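Local coordinates for protein-tyrosine-phosphatase (Chaetomium thermophilum var. thermophilum DSM 1495, PDB 5M43) that is the phosphatase domain of Yvh1 and probably removes phosphate from tyrosine and from serine or threonine residues of proteins, as dual-specificity phosphatases do, at residues His29-Ile34 / Val98-Cys103. Numbering follows the deposited sequence.
Sequences HRITHI and VVLVHC
H33 pairs with V99 and I34 with L100 where two parallel strands, 33-36 and 99-102, start side by side in the central sheet of the dual-specificity phosphatase fold. Strand 99-102 runs between 33-36 and 12-15 and ends at H102, from which the chain passes directly into C103; these two residues begin the sequence HCAMGKSRS, which matches the HCX5R signature of the family's phosphate-binding loop.

Four hydrogen bonds cross the contact, three of them at V98. Its carbonyl oxygen accepts two amides: T32 N at 2.8 Å, lying in the carbonyl plane on a lone pair, and H33 N at 3.1 Å, tilted 27° from that plane. Along the same edge of V98, its N donates to T32 OG1 (2.8 Å). The T32 chi1 of 57° sets OG1 between its own N and carbonyl carbon, from where it also meets H33 ND1 at 2.7 Å, in the plane of the imidazole; either atom could be the donor. Two residues on, L100 N donates to H33 O with an N-H...O angle of 172°, so H33 is bonded to both neighbours of V99, the regular parallel pattern.

V98 also packs against the backbone of the turn that follows helix 23-29, where R30, with positive phi, completes a Schellman motif; V98 CB lies 3.3 Å from R30 O. Apolar contacts adjoin this: the V98 and I31 side chains cross at about a right angle, CG1 to CG1, while I31 CG2 and CD1 rest against L100 CB. F13 of strand 12-15 touches both V98 and L100.

Toward the C-terminal end, the H102 ring is held by ND1 bonding to C103 O and NE2 to S36 OG. At the ring edge beside NE2, I34 CG2 lies in the ring plane, 3.6 Å from H102 CD2.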
ATOM      1  N   HIS A  29      -4.247 -10.227  12.930  1.00 18.99           N
ATOM      2  CA  HIS A  29      -4.465 -10.290  11.502  1.00 19.27           C
ATOM      3  C   HIS A  29      -3.505 -11.226  10.817  1.00 22.63           C
ATOM      4  O   HIS A  29      -3.619 -11.365   9.596  1.00 22.34           O
ATOM      5  CB  HIS A  29      -4.345  -8.863  10.907  1.00 17.74           C
ATOM      6  CG  HIS A  29      -5.348  -7.920  11.508  1.00 19.89           C
ATOM      7  ND1 HIS A  29      -6.702  -8.195  11.486  1.00 20.97           N
ATOM      8  CD2 HIS A  29      -5.204  -6.746  12.171  1.00 26.21           C
ATOM      9  CE1 HIS A  29      -7.348  -7.232  12.111  1.00 24.12           C
ATOM     10  NE2 HIS A  29      -6.473  -6.330  12.518  1.00 23.97           N
ATOM     11  N   ARG A  30      -2.588 -11.863  11.568  1.00 20.53           N
ATOM     12  CA  ARG A  30      -1.687 -12.884  10.996  1.00 22.55           C
ATOM     13  C   ARG A  30      -0.825 -12.250   9.914  1.00 22.43           C
ATOM     14  O   ARG A  30      -0.515 -12.876   8.891  1.00 22.30           O
ATOM     15  CB  ARG A  30      -2.459 -14.095  10.449  1.00 24.19           C
ATOM     16  CG  ARG A  30      -3.297 -14.836  11.584  1.00 24.14           C
ATOM     17  CD  ARG A  30      -4.755 -14.501  11.498  1.00 26.46           C
ATOM     18  NE  ARG A  30      -5.372 -15.078  10.308  1.00 23.78           N
ATOM     19  CZ  ARG A  30      -5.648 -16.362  10.193  1.00 32.60           C
ATOM     20  NH1 ARG A  30      -5.381 -17.202  11.205  1.00 33.59           N
ATOM     21  NH2 ARG A  30      -6.178 -16.838   9.056  1.00 35.50           N
ATOM     22  N   ILE A  31      -0.399 -11.029  10.178  1.00 21.87           N
ATOM     23  CA  ILE A  31       0.428 -10.283   9.222  1.00 20.50           C
ATOM     24  C   ILE A  31       1.812 -10.912   9.122  1.00 25.21           C
ATOM     25  O   ILE A  31       2.468 -11.211  10.134  1.00 24.80           O
ATOM     26  CB  ILE A  31       0.497  -8.801   9.645  1.00 21.18           C
ATOM     27  CG1 ILE A  31      -0.857  -8.165   9.334  1.00 21.10           C
ATOM     28  CG2 ILE A  31       1.662  -8.035   8.931  1.00 23.62           C
ATOM     29  CD1 ILE A  31      -1.223  -6.914  10.176  1.00 22.48           C
ATOM     30  N   THR A  32       2.275 -11.120   7.879  1.00 22.43           N
ATOM     31  CA  THR A  32       3.582 -11.727   7.628  1.00 24.72           C
ATOM     32  C   THR A  32       4.564 -10.764   6.985  1.00 25.72           C
ATOM     33  O   THR A  32       5.788 -11.013   7.003  1.00 25.83           O
ATOM     34  CB  THR A  32       3.422 -12.941   6.696  1.00 23.97           C
ATOM     35  OG1 THR A  32       2.781 -12.530   5.477  1.00 25.44           O
ATOM     36  CG2 THR A  32       2.582 -14.039   7.330  1.00 24.83           C
ATOM     37  N   HIS A  33       4.068  -9.690   6.398  1.00 20.90           N
ATOM     38  CA  HIS A  33       4.879  -8.758   5.619  1.00 21.17           C
ATOM     39  C   HIS A  33       4.469  -7.366   6.020  1.00 22.36           C
ATOM     40  O   HIS A  33       3.276  -7.090   6.094  1.00 23.26           O
ATOM     41  CB  HIS A  33       4.672  -8.902   4.091  1.00 23.01           C
ATOM     42  CG  HIS A  33       5.198 -10.179   3.525  1.00 24.63           C
ATOM     43  ND1 HIS A  33       4.656 -11.411   3.813  1.00 24.75           N
ATOM     44  CD2 HIS A  33       6.192 -10.400   2.632  1.00 27.76           C
ATOM     45  CE1 HIS A  33       5.321 -12.349   3.144  1.00 25.91           C
ATOM     46  NE2 HIS A  33       6.265 -11.754   2.428  1.00 29.90           N
ATOM     47  N   ILE A  34       5.442  -6.491   6.270  1.00 23.89           N
ATOM     48  CA  ILE A  34       5.154  -5.094   6.592  1.00 22.39           C
ATOM     49  C   ILE A  34       5.925  -4.207   5.618  1.00 22.26           C
ATOM     50  O   ILE A  34       7.160  -4.308   5.522  1.00 23.51           O
ATOM     51  CB  ILE A  34       5.534  -4.742   8.039  1.00 23.42           C
ATOM     52  CG1 ILE A  34       4.660  -5.563   9.030  1.00 23.59           C
ATOM     53  CG2 ILE A  34       5.403  -3.214   8.293  1.00 23.25           C
ATOM     54  CD1 ILE A  34       4.957  -5.267  10.471  1.00 24.42           C
ATOM     55  N   VAL A  98       0.238 -12.235   4.326  1.00 21.18           N
ATOM     56  CA  VAL A  98      -0.669 -11.163   4.716  1.00 19.44           C
ATOM     57  C   VAL A  98       0.154  -9.893   4.855  1.00 18.66           C
ATOM     58  O   VAL A  98       1.075  -9.827   5.688  1.00 20.41           O
ATOM     59  CB  VAL A  98      -1.391 -11.478   6.042  1.00 19.06           C
ATOM     60  CG1 VAL A  98      -2.223 -10.240   6.579  1.00 20.56           C
ATOM     61  CG2 VAL A  98      -2.296 -12.728   5.844  1.00 21.72           C
ATOM     62  N   VAL A  99      -0.185  -8.874   4.070  1.00 18.97           N
ATOM     63  CA  VAL A  99       0.637  -7.684   3.955  1.00 17.14           C
ATOM     64  C   VAL A  99       0.002  -6.490   4.656  1.00 18.68           C
ATOM     65  O   VAL A  99      -1.151  -6.127   4.356  1.00 18.97           O
ATOM     66  CB  VAL A  99       0.868  -7.294   2.494  1.00 18.15           C
ATOM     67  CG1 VAL A  99       1.745  -5.998   2.401  1.00 17.17           C
ATOM     68  CG2 VAL A  99       1.532  -8.444   1.715  1.00 21.38           C
ATOM     69  N   LEU A 100       0.766  -5.857   5.551  1.00 19.42           N
ATOM     70  CA  LEU A 100       0.402  -4.559   6.144  1.00 18.83           C
ATOM     71  C   LEU A 100       1.237  -3.495   5.451  1.00 19.58           C
ATOM     72  O   LEU A 100       2.457  -3.645   5.385  1.00 19.88           O
ATOM     73  CB  LEU A 100       0.696  -4.512   7.644  1.00 19.99           C
ATOM     74  CG  LEU A 100       0.662  -3.107   8.266  1.00 20.51           C
ATOM     75  CD1 LEU A 100      -0.791  -2.521   8.215  1.00 21.45           C
ATOM     76  CD2 LEU A 100       1.154  -3.229   9.745  1.00 20.83           C
ATOM     77  N   VAL A 101       0.587  -2.419   5.008  1.00 17.05           N
ATOM     78  CA  VAL A 101       1.274  -1.231   4.521  1.00 16.65           C
ATOM     79  C   VAL A 101       0.956  -0.147   5.536  1.00 17.69           C
ATOM     80  O   VAL A 101      -0.223   0.150   5.788  1.00 18.80           O
ATOM     81  CB  VAL A 101       0.820  -0.831   3.109  1.00 16.24           C
ATOM     82  CG1 VAL A 101       1.646   0.449   2.605  1.00 18.22           C
ATOM     83  CG2 VAL A 101       0.988  -2.001   2.099  1.00 17.28           C
ATOM     84  N   HIS A 102       1.976   0.465   6.124  1.00 18.65           N
ATOM     85  CA  HIS A 102       1.659   1.521   7.089  1.00 19.37           C
ATOM     86  C   HIS A 102       2.525   2.762   6.871  1.00 20.38           C
ATOM     87  O   HIS A 102       3.576   2.721   6.227  1.00 21.23           O
ATOM     88  CB  HIS A 102       1.867   1.062   8.581  1.00 21.59           C
ATOM     89  CG  HIS A 102       3.305   1.121   9.002  1.00 21.95           C
ATOM     90  ND1 HIS A 102       3.854   2.227   9.631  1.00 22.43           N
ATOM     91  CD2 HIS A 102       4.321   0.222   8.857  1.00 21.26           C
ATOM     92  CE1 HIS A 102       5.132   2.005   9.850  1.00 23.96           C
ATOM     93  NE2 HIS A 102       5.435   0.796   9.414  1.00 22.03           N
ATOM     94  N   CYS A 103       2.129   3.860   7.518  1.00 18.99           N
ATOM     95  CA  CYS A 103       2.977   5.060   7.536  1.00 19.28           C
ATOM     96  C   CYS A 103       2.829   5.693   8.916  1.00 20.44           C
ATOM     97  O   CYS A 103       2.770   4.946   9.900  1.00 25.18           O
ATOM     98  CB  CYS A 103       2.616   6.053   6.411  1.00 23.12           C
ATOM     99  SG  CYS A 103       0.874   6.561   6.286  1.00 23.42           S
TER